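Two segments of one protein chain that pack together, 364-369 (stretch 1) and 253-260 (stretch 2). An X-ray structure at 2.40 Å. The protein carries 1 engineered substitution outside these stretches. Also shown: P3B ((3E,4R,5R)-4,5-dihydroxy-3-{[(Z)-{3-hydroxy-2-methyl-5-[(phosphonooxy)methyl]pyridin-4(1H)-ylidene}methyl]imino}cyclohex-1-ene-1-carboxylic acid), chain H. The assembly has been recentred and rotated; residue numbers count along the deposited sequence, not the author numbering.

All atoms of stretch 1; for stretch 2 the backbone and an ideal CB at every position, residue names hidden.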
# COMPACT_ATOMS: atom_id res chain seq x y z
N ARG B 364 -19.82 14.79 -16.42
CA ARG B 364 -20.08 13.42 -16.12
C ARG B 364 -19.49 12.46 -17.16
O ARG B 364 -19.52 12.71 -18.35
CB ARG B 364 -21.58 13.20 -16.00
CG ARG B 364 -21.96 11.80 -15.49
CD ARG B 364 -23.46 11.66 -15.25
NE ARG B 364 -24.22 11.73 -16.50
CZ ARG B 364 -24.33 10.74 -17.39
NH1 ARG B 364 -23.73 9.57 -17.18
NH2 ARG B 364 -25.06 10.92 -18.49
N VAL B 365 -18.92 11.36 -16.68
CA VAL B 365 -18.53 10.26 -17.53
C VAL B 365 -19.00 9.01 -16.78
O VAL B 365 -18.33 8.54 -15.82
CB VAL B 365 -17.01 10.22 -17.81
CG1 VAL B 365 -16.69 9.09 -18.76
CG2 VAL B 365 -16.51 11.54 -18.38
N GLY B 366 -20.17 8.51 -17.19
CA GLY B 366 -20.81 7.40 -16.57
C GLY B 366 -21.24 7.79 -15.18
O GLY B 366 -21.96 8.76 -14.99
N THR B 367 -20.75 7.04 -14.19
CA THR B 367 -21.08 7.28 -12.79
C THR B 367 -20.03 8.15 -12.09
O THR B 367 -20.07 8.33 -10.87
CB THR B 367 -21.23 5.93 -12.06
OG1 THR B 367 -20.16 5.04 -12.41
CG2 THR B 367 -22.54 5.30 -12.44
N LEU B 368 -19.06 8.65 -12.86
CA LEU B 368 -18.04 9.58 -12.36
C LEU B 368 -18.61 10.95 -12.69
O LEU B 368 -19.08 11.18 -13.82
CB LEU B 368 -16.77 9.36 -13.13
CG LEU B 368 -15.42 9.16 -12.50
CD1 LEU B 368 -15.45 8.21 -11.33
CD2 LEU B 368 -14.51 8.64 -13.57
N MET B 369 -18.67 11.83 -11.71
CA MET B 369 -19.48 13.04 -11.82
C MET B 369 -18.92 14.18 -10.93
O MET B 369 -18.71 13.97 -9.73
CB MET B 369 -20.90 12.69 -11.40
CG MET B 369 -21.94 13.74 -11.67
SD MET B 369 -23.57 13.02 -11.38
CE MET B 369 -24.50 14.55 -11.56
N UNK B 253 -6.66 4.10 -12.17
CA UNK B 253 -6.99 3.76 -10.79
C UNK B 253 -8.45 4.08 -10.53
O UNK B 253 -9.16 3.28 -9.94
CB UNK B 253 -6.09 4.51 -9.81
N UNK B 254 -8.91 5.21 -11.04
CA UNK B 254 -10.30 5.59 -10.93
C UNK B 254 -11.13 5.13 -12.14
O UNK B 254 -12.20 4.52 -11.95
CB UNK B 254 -10.40 7.11 -10.77
N UNK B 255 -10.66 5.38 -13.36
CA UNK B 255 -11.47 5.09 -14.56
C UNK B 255 -11.61 3.59 -14.92
O UNK B 255 -12.61 3.18 -15.55
CB UNK B 255 -10.85 5.82 -15.75
N UNK B 256 -10.66 2.76 -14.50
CA UNK B 256 -10.73 1.32 -14.81
C UNK B 256 -11.93 0.61 -14.20
O UNK B 256 -12.25 0.80 -13.04
CB UNK B 256 -9.45 0.63 -14.33
N UNK B 257 -12.62 -0.16 -15.02
CA UNK B 257 -13.87 -0.82 -14.64
C UNK B 257 -14.93 0.12 -14.14
O UNK B 257 -15.88 -0.31 -13.47
CB UNK B 257 -13.60 -1.87 -13.56
N UNK B 258 -14.84 1.39 -14.51
CA UNK B 258 -15.81 2.40 -14.04
C UNK B 258 -16.51 3.11 -15.22
O UNK B 258 -17.74 3.12 -15.29
CB UNK B 258 -15.10 3.43 -13.16
N UNK B 259 -15.72 3.71 -16.11
CA UNK B 259 -16.26 4.46 -17.26
C UNK B 259 -16.68 3.52 -18.39
O UNK B 259 -17.43 3.91 -19.26
CB UNK B 259 -15.22 5.46 -17.78
N UNK B 260 -16.23 2.28 -18.29
CA UNK B 260 -16.58 1.18 -19.19
C UNK B 260 -15.96 -0.07 -18.58
O UNK B 260 -15.17 0.01 -17.64
CB UNK B 260 -16.09 1.42 -20.62
OAH P3B H . -2.34 5.53 -3.15
PBA P3B H . -3.86 5.25 -3.53
OAI P3B H . -4.62 6.20 -2.66
OAC P3B H . -4.30 3.82 -3.26
OAQ P3B H . -3.89 5.71 -5.14
CAM P3B H . -3.18 6.89 -5.64
CAV P3B H . -3.85 7.32 -6.75
CAL P3B H . -3.30 7.01 -7.98
NAP P3B H . -3.99 7.39 -9.13
CAU P3B H . -5.19 8.05 -9.05
CAA P3B H . -5.85 8.46 -10.18
CAW P3B H . -5.70 8.38 -7.87
OAE P3B H . -6.88 9.03 -7.87
CAX P3B H . -5.09 8.01 -6.67
CAJ P3B H . -5.67 8.39 -5.41
NAO P3B H . -6.73 9.26 -5.33
CAT P3B H . -7.22 9.72 -4.14
CAK P3B H . -6.61 9.54 -2.86
CAS P3B H . -7.09 10.10 -1.68
CAR P3B H . -6.48 9.84 -0.44
OAD P3B H . -6.97 10.25 0.63
OAB P3B H . -5.42 9.28 -0.34
CAN P3B H . -8.30 10.66 -1.62
CAY P3B H . -9.13 10.81 -2.90
OAF P3B H . -9.70 12.12 -2.76
CAZ P3B H . -8.35 10.60 -4.27
OAG P3B H . -9.17 10.30 -5.46

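Stretch 1 is a hairpin tip: a type II' turn runs from Val365 to Leu368, closed by backbone hydrogen bonds from Val365 N to Leu368 O (2.9 Å) and from Leu368 N to Val365 O (3.1 Å). Toward the other segment it offers the methyl groups of Val365 and Leu368 and the hydroxyl of Thr367.

Position 253 lies out of reach of the hairpin, with no atom of stretch 1 within 5.5 Å of its ideal CB, so the hairpin sets no preference. The bound P3B is the nearer neighbour. The residue is Val253, whose CB comes 3.6 Å from NAP of P3B.

At position 254 the CA-to-CB bond points sideways, and the ideal CB is 5.2 Å from Leu368 CD1. A branched or longer apolar side chain could bridge that gap. Ile254 does so: its CG2 packs 3.7 Å from Leu368 CD1, while its CD1 lies 3.3 Å from OAE of P3B, so the residue touches both the hairpin and the ligand.

Position 255 is also sideways, with its ideal CB 5.1 Å from Leu368 CD2. A small beta-branched residue such as valine or threonine could bring a methyl group closer to Leu368 CD2; alanine would fit but would stop short of it. The residue is Thr255, whose CG2 makes a loose contact of 4.2 Å with Leu368 CD2.

Positions 256 and 257 are beyond the hairpin's reach. At 257 the positive phi of 56° would favour glycine or asparagine, though other residues can adopt it. They are Gly256 and Phe257.

At position 258 the CB points toward stretch 1, 5.1 Å from Leu368 CD1 and 5.4 Å from Thr367 OG1. A long side chain with an apolar stem and a polar end would use both; lysine, glutamine or arginine could qualify. Arg258 lays its CG 3.8 Å from Leu368 CD1, then donates a hydrogen bond from NH1 to Thr367 OG1 (2.8 Å, 154°), with the hydroxyl at the edge of the guanidinium. This is the only hydrogen bond between the segments.

Position 259 has its ideal CB 4.0 Å from Val365 CG1 and 5.3 Å from Leu368 CD2, an apolar corner suited to valine, isoleucine or alanine. Val259, in the m rotamer, places CG1 3.7 Å from Val365 CG1 and 3.8 Å from Leu368 CD2, so one methyl group, CG1, meets the side chains of both Val365 and Leu368.

Position 260 has left the contact, and stretch 1 would tolerate many side chains there. The residue is Ala260.

Stretch 2, residues 253-260: VITGFRVA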
# COMPACT_ATOMS: atom_id res chain seq x y z
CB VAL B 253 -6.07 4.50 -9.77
CG1 VAL B 253 -6.72 4.64 -8.40
CG2 VAL B 253 -4.75 3.77 -9.63
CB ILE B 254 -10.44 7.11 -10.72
CG1 ILE B 254 -10.10 7.44 -9.26
CG2 ILE B 254 -11.86 7.58 -11.01
CD1 ILE B 254 -10.01 8.94 -9.00
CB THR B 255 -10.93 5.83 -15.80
OG1 THR B 255 -9.55 5.50 -15.99
CG2 THR B 255 -11.07 7.29 -15.64
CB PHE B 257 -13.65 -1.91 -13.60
CG PHE B 257 -12.42 -2.73 -13.83
CD1 PHE B 257 -12.39 -3.72 -14.81
CD2 PHE B 257 -11.28 -2.49 -13.09
CE1 PHE B 257 -11.24 -4.44 -15.02
CE2 PHE B 257 -10.14 -3.24 -13.29
CZ PHE B 257 -10.12 -4.21 -14.25
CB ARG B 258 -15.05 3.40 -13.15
CG ARG B 258 -15.68 4.76 -12.94
CD ARG B 258 -16.90 4.72 -12.06
NE ARG B 258 -16.62 4.35 -10.67
CZ ARG B 258 -17.55 4.31 -9.71
NH1 ARG B 258 -18.81 4.68 -9.97
NH2 ARG B 258 -17.24 3.92 -8.48
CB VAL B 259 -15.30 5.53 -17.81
CG1 VAL B 259 -14.97 6.54 -16.74
CG2 VAL B 259 -14.01 4.89 -18.32
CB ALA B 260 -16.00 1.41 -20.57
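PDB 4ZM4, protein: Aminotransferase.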